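Local coordinates for sulfate adenylyltransferase, adenylylsulfate kinase (Thiobacillus denitrificans, PDB 3CR8), which is an APS kinase that makes 3'-phosphoadenylyl sulfate from adenosine 5'-phosphosulfate and ATP, with an ATP-sulfurylase-like region that lacks sulfurylase activity, at residues L194-V200 against T228-L234; C258-A263 against G297-Y303. All coordinates share one frame. Residue numbers count along the deposited sequence, not the author numbering.

Contact 1. Residues L194-V200 against T228-L234; sequences LLLHPQV and TTQLSLL
Extended strands 194-196 and 229-231 run in the same direction, their axes 4.6 Å apart at closest approach and inclined by 20°; the first leaves beta geometry at His197 (phi/psi -129/67). The register pairs Leu194 with Thr229, Leu195 with Gln230 and Leu196 with Leu231. Backbone hydrogen bonds alternate in direction: Leu194 N to Thr228 O (2.7 Å), Gln230 N to Leu194 O (2.8 Å), Leu196 N to Gln230 O (2.7 Å), Ser232 N to Leu196 O (3.0 Å). With helix 210-220 the strands form a beta-alpha-beta unit of the ATP-sulfurylase-like region, and that helix receives Leu231, Leu233, Pro198 and Val200. Leu231 (t, p) brings CD1 to 3.9 Å from both Leu196 CB and Pro198 CD; on the same face Leu196 (m, t) sets CD1 3.9 Å from Thr229 CG2. On the other, Leu195 (t, p) sets CD1 3.8 Å from Gln230 CB. His197, chi1 -144°, gives a weak hydrogen bond from ND1 to Ser232 O (3.4 Å), and Leu234 (chi1 t) lays CB over the imidazole face, 3.9 Å from its centroid, a CH-pi contact. Pairing resumes at the single bridge of Gln199 with Leu234, through a weak Leu234 N to Pro198 O bond (3.3 Å) and Val200 N to Leu234 O (2.9 Å).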
ATOM      1  N   LEU A 194     -35.574  -1.601   1.225  1.00 49.70           N
ATOM      2  CA  LEU A 194     -35.161  -2.581   0.234  1.00 37.18           C
ATOM      3  C   LEU A 194     -34.929  -3.908   0.889  1.00 47.77           C
ATOM      4  O   LEU A 194     -34.253  -3.986   1.927  1.00 43.11           O
ATOM      5  CB  LEU A 194     -33.875  -2.143  -0.456  1.00 50.57           C
ATOM      6  CG  LEU A 194     -33.297  -3.149  -1.443  1.00 42.52           C
ATOM      7  CD1 LEU A 194     -34.232  -3.289  -2.612  1.00 45.60           C
ATOM      8  CD2 LEU A 194     -31.901  -2.733  -1.894  1.00 41.96           C
ATOM      9  N   LEU A 195     -35.502  -4.941   0.265  1.00 50.63           N
ATOM     10  CA  LEU A 195     -35.351  -6.326   0.686  1.00 37.93           C
ATOM     11  C   LEU A 195     -34.588  -7.143  -0.380  1.00 43.87           C
ATOM     12  O   LEU A 195     -35.063  -7.360  -1.508  1.00 45.64           O
ATOM     13  CB  LEU A 195     -36.721  -6.947   0.990  1.00 33.79           C
ATOM     14  CG  LEU A 195     -36.677  -8.448   1.300  1.00 44.91           C
ATOM     15  CD1 LEU A 195     -35.921  -8.683   2.604  1.00 49.87           C
ATOM     16  CD2 LEU A 195     -38.043  -9.068   1.384  1.00 37.01           C
ATOM     17  N   LEU A 196     -33.385  -7.578  -0.034  1.00 40.64           N
ATOM     18  CA  LEU A 196     -32.647  -8.480  -0.911  1.00 40.07           C
ATOM     19  C   LEU A 196     -33.100  -9.871  -0.549  1.00 47.75           C
ATOM     20  O   LEU A 196     -32.884 -10.344   0.594  1.00 38.85           O
ATOM     21  CB  LEU A 196     -31.152  -8.322  -0.670  1.00 44.26           C
ATOM     22  CG  LEU A 196     -30.644  -6.888  -0.891  1.00 42.43           C
ATOM     23  CD1 LEU A 196     -29.211  -6.726  -0.435  1.00 34.04           C
ATOM     24  CD2 LEU A 196     -30.777  -6.521  -2.365  1.00 42.50           C
ATOM     25  N   HIS A 197     -33.748 -10.515  -1.517  1.00 41.61           N
ATOM     26  CA  HIS A 197     -34.489 -11.752  -1.263  1.00 38.53           C
ATOM     27  C   HIS A 197     -34.068 -12.812  -2.257  1.00 35.21           C
ATOM     28  O   HIS A 197     -34.852 -13.201  -3.091  1.00 55.76           O
ATOM     29  CB  HIS A 197     -35.986 -11.442  -1.422  1.00 35.73           C
ATOM     30  CG  HIS A 197     -36.884 -12.176  -0.474  1.00 44.19           C
ATOM     31  ND1 HIS A 197     -36.439 -12.747   0.696  1.00 51.41           N
ATOM     32  CD2 HIS A 197     -38.223 -12.390  -0.512  1.00 52.54           C
ATOM     33  CE1 HIS A 197     -37.458 -13.303   1.331  1.00 43.31           C
ATOM     34  NE2 HIS A 197     -38.550 -13.099   0.621  1.00 41.58           N
ATOM     35  N   PRO A 198     -32.815 -13.283  -2.192  1.00 42.60           N
ATOM     36  CA  PRO A 198     -32.306 -14.220  -3.214  1.00 47.71           C
ATOM     37  C   PRO A 198     -32.970 -15.606  -3.174  1.00 49.79           C
ATOM     38  O   PRO A 198     -33.063 -16.211  -2.093  1.00 38.78           O
ATOM     39  CB  PRO A 198     -30.823 -14.379  -2.852  1.00 35.59           C
ATOM     40  CG  PRO A 198     -30.526 -13.345  -1.845  1.00 34.89           C
ATOM     41  CD  PRO A 198     -31.812 -13.022  -1.150  1.00 39.03           C
ATOM     42  N   GLN A 199     -33.401 -16.111  -4.333  1.00 52.60           N
ATOM     43  CA  GLN A 199     -33.949 -17.463  -4.391  1.00 51.89           C
ATOM     44  C   GLN A 199     -32.918 -18.522  -3.972  1.00 46.98           C
ATOM     45  O   GLN A 199     -31.788 -18.543  -4.454  1.00 44.21           O
ATOM     46  CB  GLN A 199     -34.554 -17.741  -5.758  1.00 51.66           C
ATOM     47  CG  GLN A 199     -36.034 -17.477  -5.785  1.00 57.50           C
ATOM     48  CD  GLN A 199     -36.471 -16.702  -7.011  1.00 70.16           C
ATOM     49  OE1 GLN A 199     -35.701 -16.526  -7.963  1.00 78.16           O
ATOM     50  NE2 GLN A 199     -37.717 -16.227  -6.995  1.00 65.51           N
ATOM     51  N   VAL A 200     -33.300 -19.394  -3.052  1.00 42.85           N
ATOM     52  CA  VAL A 200     -32.287 -20.213  -2.415  1.00 45.50           C
ATOM     53  C   VAL A 200     -32.499 -21.746  -2.400  1.00 54.06           C
ATOM     54  O   VAL A 200     -31.724 -22.497  -1.795  1.00 67.36           O
ATOM     55  CB  VAL A 200     -32.108 -19.783  -0.955  1.00 44.54           C
ATOM     56  CG1 VAL A 200     -31.964 -20.985  -0.035  1.00 61.35           C
ATOM     57  CG2 VAL A 200     -30.925 -18.850  -0.838  1.00 34.91           C
ATOM     58  N   THR A 228     -32.026   0.820   5.793  1.00 53.23           N
ATOM     59  CA  THR A 228     -32.898   0.874   4.642  1.00 40.11           C
ATOM     60  C   THR A 228     -32.965  -0.455   3.855  1.00 53.64           C
ATOM     61  O   THR A 228     -33.757  -0.608   2.918  1.00 54.12           O
ATOM     62  CB  THR A 228     -32.410   2.014   3.761  1.00 52.57           C
ATOM     63  OG1 THR A 228     -33.262   3.145   3.976  1.00 55.44           O
ATOM     64  CG2 THR A 228     -32.371   1.608   2.255  1.00 50.74           C
ATOM     65  N   THR A 229     -32.159  -1.426   4.268  1.00 49.39           N
ATOM     66  CA  THR A 229     -31.969  -2.626   3.492  1.00 43.97           C
ATOM     67  C   THR A 229     -32.118  -3.776   4.438  1.00 41.80           C
ATOM     68  O   THR A 229     -31.820  -3.613   5.606  1.00 36.67           O
ATOM     69  CB  THR A 229     -30.555  -2.640   2.911  1.00 40.64           C
ATOM     70  OG1 THR A 229     -30.330  -1.405   2.212  1.00 46.37           O
ATOM     71  CG2 THR A 229     -30.370  -3.827   1.973  1.00 37.54           C
ATOM     72  N   GLN A 230     -32.597  -4.909   3.923  1.00 37.35           N
ATOM     73  CA  GLN A 230     -32.693  -6.177   4.643  1.00 33.71           C
ATOM     74  C   GLN A 230     -32.304  -7.304   3.755  1.00 39.24           C
ATOM     75  O   GLN A 230     -32.645  -7.281   2.562  1.00 47.22           O
ATOM     76  CB  GLN A 230     -34.129  -6.445   5.085  1.00 47.90           C
ATOM     77  CG  GLN A 230     -34.344  -6.223   6.570  1.00 59.23           C
ATOM     78  CD  GLN A 230     -33.569  -7.236   7.394  1.00 46.77           C
ATOM     79  OE1 GLN A 230     -33.148  -6.963   8.519  1.00 50.43           O
ATOM     80  NE2 GLN A 230     -33.358  -8.404   6.817  1.00 33.23           N
ATOM     81  N   LEU A 231     -31.598  -8.294   4.313  1.00 39.74           N
ATOM     82  CA  LEU A 231     -31.276  -9.526   3.561  1.00 43.02           C
ATOM     83  C   LEU A 231     -32.039 -10.712   4.150  1.00 40.70           C
ATOM     84  O   LEU A 231     -32.133 -10.868   5.357  1.00 32.80           O
ATOM     85  CB  LEU A 231     -29.772  -9.815   3.529  1.00 40.63           C
ATOM     86  CG  LEU A 231     -29.333 -11.147   2.903  1.00 39.86           C
ATOM     87  CD1 LEU A 231     -29.507 -11.179   1.399  1.00 35.91           C
ATOM     88  CD2 LEU A 231     -27.889 -11.427   3.251  1.00 39.57           C
ATOM     89  N   SER A 232     -32.618 -11.533   3.298  1.00 43.31           N
ATOM     90  CA  SER A 232     -33.352 -12.673   3.799  1.00 40.70           C
ATOM     91  C   SER A 232     -33.383 -13.699   2.698  1.00 37.18           C
ATOM     92  O   SER A 232     -33.199 -13.351   1.552  1.00 39.32           O
ATOM     93  CB  SER A 232     -34.757 -12.263   4.199  1.00 33.49           C
ATOM     94  OG  SER A 232     -35.243 -13.131   5.185  1.00 44.87           O
ATOM     95  N   LEU A 233     -33.592 -14.962   3.030  1.00 41.26           N
ATOM     96  CA  LEU A 233     -33.622 -15.996   1.991  1.00 40.53           C
ATOM     97  C   LEU A 233     -35.041 -16.394   1.642  1.00 45.61           C
ATOM     98  O   LEU A 233     -35.931 -16.411   2.492  1.00 45.52           O
ATOM     99  CB  LEU A 233     -32.801 -17.221   2.397  1.00 35.80           C
ATOM    100  CG  LEU A 233     -31.406 -16.798   2.859  1.00 37.41           C
ATOM    101  CD1 LEU A 233     -30.647 -17.970   3.433  1.00 42.97           C
ATOM    102  CD2 LEU A 233     -30.649 -16.169   1.705  1.00 39.09           C
ATOM    103  N   LEU A 234     -35.228 -16.694   0.368  1.00 44.22           N
ATOM    104  CA  LEU A 234     -36.507 -17.087  -0.197  1.00 51.29           C
ATOM    105  C   LEU A 234     -36.409 -18.529  -0.683  1.00 49.16           C
ATOM    106  O   LEU A 234     -35.866 -18.792  -1.760  1.00 51.80           O
ATOM    107  CB  LEU A 234     -36.810 -16.185  -1.390  1.00 53.12           C
ATOM    108  CG  LEU A 234     -38.202 -16.131  -2.026  1.00 44.63           C
ATOM    109  CD1 LEU A 234     -38.004 -16.221  -3.492  1.00 43.86           C
ATOM    110  CD2 LEU A 234     -39.061 -17.282  -1.585  1.00 55.01           C
TER

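Contact 2. Residues C258-A263 against G297-Y303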
ATOM      1  N   CYS A 258     -43.896  -7.350   1.076  1.00 46.17           N
ATOM      2  CA  CYS A 258     -43.439  -6.367   0.113  1.00 47.15           C
ATOM      3  C   CYS A 258     -44.574  -5.838  -0.741  1.00 56.47           C
ATOM      4  O   CYS A 258     -45.446  -6.594  -1.172  1.00 59.86           O
ATOM      5  CB  CYS A 258     -42.378  -6.992  -0.778  1.00 44.14           C
ATOM      6  SG  CYS A 258     -41.180  -7.767   0.179  1.00 46.60           S
ATOM      7  N   SER A 259     -44.542  -4.541  -1.015  1.00 51.72           N
ATOM      8  CA  SER A 259     -45.541  -3.941  -1.897  1.00 57.16           C
ATOM      9  C   SER A 259     -44.966  -3.530  -3.269  1.00 51.88           C
ATOM     10  O   SER A 259     -45.686  -2.991  -4.120  1.00 58.26           O
ATOM     11  CB  SER A 259     -46.229  -2.756  -1.199  1.00 54.27           C
ATOM     12  OG  SER A 259     -45.309  -1.730  -0.871  1.00 50.25           O
ATOM     13  N   LEU A 260     -43.673  -3.778  -3.464  1.00 44.49           N
ATOM     14  CA  LEU A 260     -43.029  -3.533  -4.750  1.00 41.54           C
ATOM     15  C   LEU A 260     -42.104  -4.702  -5.124  1.00 45.30           C
ATOM     16  O   LEU A 260     -41.518  -5.352  -4.263  1.00 48.32           O
ATOM     17  CB  LEU A 260     -42.269  -2.203  -4.730  1.00 38.15           C
ATOM     18  CG  LEU A 260     -43.145  -0.958  -4.569  1.00 39.90           C
ATOM     19  CD1 LEU A 260     -43.120  -0.439  -3.143  1.00 35.40           C
ATOM     20  CD2 LEU A 260     -42.727   0.140  -5.541  1.00 45.16           C
ATOM     21  N   LEU A 261     -41.981  -4.987  -6.408  1.00 43.62           N
ATOM     22  CA  LEU A 261     -41.160  -6.106  -6.834  1.00 42.66           C
ATOM     23  C   LEU A 261     -40.343  -5.691  -8.064  1.00 55.44           C
ATOM     24  O   LEU A 261     -40.866  -5.103  -9.012  1.00 59.25           O
ATOM     25  CB  LEU A 261     -42.056  -7.277  -7.189  1.00 41.76           C
ATOM     26  CG  LEU A 261     -41.560  -8.684  -6.923  1.00 37.19           C
ATOM     27  CD1 LEU A 261     -41.773  -9.497  -8.178  1.00 36.76           C
ATOM     28  CD2 LEU A 261     -40.108  -8.655  -6.541  1.00 50.27           C
ATOM     29  N   ILE A 262     -39.051  -5.957  -8.049  1.00 48.17           N
ATOM     30  CA  ILE A 262     -38.265  -5.640  -9.206  1.00 42.60           C
ATOM     31  C   ILE A 262     -38.254  -6.916 -10.036  1.00 53.68           C
ATOM     32  O   ILE A 262     -38.236  -7.990  -9.488  1.00 55.86           O
ATOM     33  CB  ILE A 262     -36.871  -5.211  -8.806  1.00 36.31           C
ATOM     34  CG1 ILE A 262     -36.932  -3.844  -8.144  1.00 41.82           C
ATOM     35  CG2 ILE A 262     -36.017  -5.117 -10.016  1.00 57.12           C
ATOM     36  CD1 ILE A 262     -35.630  -3.408  -7.551  1.00 48.74           C
ATOM     37  N   ALA A 263     -38.316  -6.818 -11.357  1.00 64.78           N
ATOM     38  CA  ALA A 263     -38.262  -8.019 -12.188  1.00 46.30           C
ATOM     39  C   ALA A 263     -37.347  -7.774 -13.381  1.00 56.69           C
ATOM     40  O   ALA A 263     -37.563  -6.830 -14.145  1.00 70.02           O
ATOM     41  CB  ALA A 263     -39.655  -8.406 -12.655  1.00 45.93           C
ATOM     42  N   GLY A 297     -52.199  -5.568  -5.503  1.00 49.86           N
ATOM     43  CA  GLY A 297     -51.625  -4.601  -4.583  1.00 47.33           C
ATOM     44  C   GLY A 297     -50.105  -4.434  -4.597  1.00 61.13           C
ATOM     45  O   GLY A 297     -49.552  -3.733  -3.745  1.00 53.67           O
ATOM     46  N   VAL A 298     -49.418  -5.067  -5.546  1.00 61.93           N
ATOM     47  CA  VAL A 298     -47.950  -5.016  -5.573  1.00 56.97           C
ATOM     48  C   VAL A 298     -47.449  -4.412  -6.875  1.00 46.39           C
ATOM     49  O   VAL A 298     -47.635  -4.973  -7.946  1.00 51.99           O
ATOM     50  CB  VAL A 298     -47.288  -6.411  -5.313  1.00 55.87           C
ATOM     51  CG1 VAL A 298     -47.890  -7.467  -6.220  1.00 65.40           C
ATOM     52  CG2 VAL A 298     -45.774  -6.354  -5.500  1.00 37.88           C
ATOM     53  N   ARG A 299     -46.811  -3.254  -6.774  1.00 49.66           N
ATOM     54  CA  ARG A 299     -46.291  -2.582  -7.950  1.00 57.42           C
ATOM     55  C   ARG A 299     -44.973  -3.195  -8.360  1.00 58.05           C
ATOM     56  O   ARG A 299     -44.048  -3.271  -7.565  1.00 61.82           O
ATOM     57  CB  ARG A 299     -46.088  -1.099  -7.691  1.00 56.81           C
ATOM     58  CG  ARG A 299     -46.271  -0.274  -8.965  1.00 77.62           C
ATOM     59  CD  ARG A 299     -45.540   1.050  -8.912  1.00 82.46           C
ATOM     60  NE  ARG A 299     -45.844   1.795  -7.699  1.00 92.29           N
ATOM     61  CZ  ARG A 299     -45.697   3.110  -7.591  1.00 99.01           C
ATOM     62  NH1 ARG A 299     -45.267   3.811  -8.632  1.00 95.21           N
ATOM     63  NH2 ARG A 299     -45.990   3.722  -6.450  1.00103.68           N
ATOM     64  N   LEU A 300     -44.882  -3.646  -9.597  1.00 42.89           N
ATOM     65  CA  LEU A 300     -43.640  -4.234 -10.035  1.00 56.01           C
ATOM     66  C   LEU A 300     -42.890  -3.334 -11.056  1.00 49.63           C
ATOM     67  O   LEU A 300     -43.392  -2.996 -12.128  1.00 38.56           O
ATOM     68  CB  LEU A 300     -43.835  -5.702 -10.477  1.00 44.60           C
ATOM     69  CG  LEU A 300     -44.643  -5.963 -11.734  1.00 42.09           C
ATOM     70  CD1 LEU A 300     -45.129  -7.355 -11.712  1.00 39.01           C
ATOM     71  CD2 LEU A 300     -45.816  -5.029 -11.795  1.00 67.02           C
ATOM     72  N   ILE A 301     -41.690  -2.921 -10.663  1.00 39.75           N
ATOM     73  CA  ILE A 301     -40.861  -2.063 -11.470  1.00 36.81           C
ATOM     74  C   ILE A 301     -39.891  -2.915 -12.244  1.00 45.31           C
ATOM     75  O   ILE A 301     -39.400  -3.916 -11.740  1.00 51.72           O
ATOM     76  CB  ILE A 301     -40.073  -1.063 -10.604  1.00 43.76           C
ATOM     77  CG1 ILE A 301     -38.714  -1.634 -10.240  1.00 53.87           C
ATOM     78  CG2 ILE A 301     -40.851  -0.655  -9.319  1.00 33.43           C
ATOM     79  CD1 ILE A 301     -38.120  -0.975  -8.988  1.00 79.50           C
ATOM     80  N   ALA A 302     -39.622  -2.533 -13.483  1.00 46.67           N
ATOM     81  CA  ALA A 302     -38.785  -3.349 -14.347  1.00 52.47           C
ATOM     82  C   ALA A 302     -37.312  -2.922 -14.314  1.00 63.88           C
ATOM     83  O   ALA A 302     -36.974  -1.761 -14.043  1.00 48.54           O
ATOM     84  CB  ALA A 302     -39.314  -3.338 -15.740  1.00 44.09           C
ATOM     85  N   TYR A 303     -36.434  -3.882 -14.577  1.00 55.64           N
ATOM     86  CA  TYR A 303     -35.011  -3.616 -14.547  1.00 58.17           C
ATOM     87  C   TYR A 303     -34.482  -3.284 -15.949  1.00 60.38           C
ATOM     88  O   TYR A 303     -34.496  -4.128 -16.845  1.00 72.62           O
ATOM     89  CB  TYR A 303     -34.272  -4.805 -13.951  1.00 54.82           C
ATOM     90  CG  TYR A 303     -32.784  -4.598 -13.833  1.00 60.53           C
ATOM     91  CD1 TYR A 303     -32.260  -3.589 -13.026  1.00 56.67           C
ATOM     92  CD2 TYR A 303     -31.903  -5.409 -14.524  1.00 43.54           C
ATOM     93  CE1 TYR A 303     -30.905  -3.404 -12.920  1.00 55.48           C
ATOM     94  CE2 TYR A 303     -30.551  -5.232 -14.422  1.00 42.58           C
ATOM     95  CZ  TYR A 303     -30.052  -4.240 -13.625  1.00 49.11           C
ATOM     96  OH  TYR A 303     -28.685  -4.089 -13.549  1.00 54.65           O
TER
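Strands 260-262 and 299-301 are parallel neighbours, their axes 4.5 Å apart at closest approach and inclined by 25°. Leu260 faces Arg299, Leu261 faces Leu300 and Ile262 faces Ile301. The hydrogen bonds alternate in direction as parallel pairing requires: Arg299 N to Ser259 O and Leu261 N to Arg299 O, then Ile301 N to Leu261 O, all at 2.9 Å. The series continues past the strands with Ala263 N to Ile301 O (3.1 Å) and Tyr303 N to Ala263 O (3.2 Å). At the start, Gly297 has a positive phi and closes the preceding helix 290-296 in a Schellman motif, delivering the chain straight into the second strand.

Side chains divide between the two faces. On one, Ile262 CG1 presses against Ile301 CD1 at 3.2 Å, and Leu260 CD2 lies 4.3 Å from Ile301 CG2 and 4.1 Å from NE of the exposed Arg299; helix 177-189 packs on Ile262 and Ile301. On the other, Leu261 CB approaches Leu300 CB (4.1 Å) and Val298 CG2 (4.2 Å), and these three residues rest on helix 244-256. Tyr303 turns its ring end away, edge-to-face with Phe182. An all-parallel sheet in strand order 3-2-1-4-5 with helices on both faces is characteristic of the Rossmann-like alpha/beta fold of the ATP sulfurylase nucleotidyltransferase domain.

Overall arrangement
Both contacts belong to one five-stranded parallel sheet and join its two outermost pairs within the chain, with strand 166-169 between them, hydrogen-bonded to both 193-196 and 260-262. Their centres are 14 Å apart, yet they touch directly where Leu195 CD2 packs on Cys258 SG at 3.6 Å. Contact 1 is almost wholly buried and buries 727 Å² between its segments; contact 2, at 530 Å², is partly exposed. Both share branched aliphatic pairs; contact 1 adds His197 and Pro198 beyond its strands, and contact 2 adds Arg299 at the exposed edge. As a general principle, the same parallel backbone pairing occurs at both ends of the sheet, one end buried and the other partly exposed.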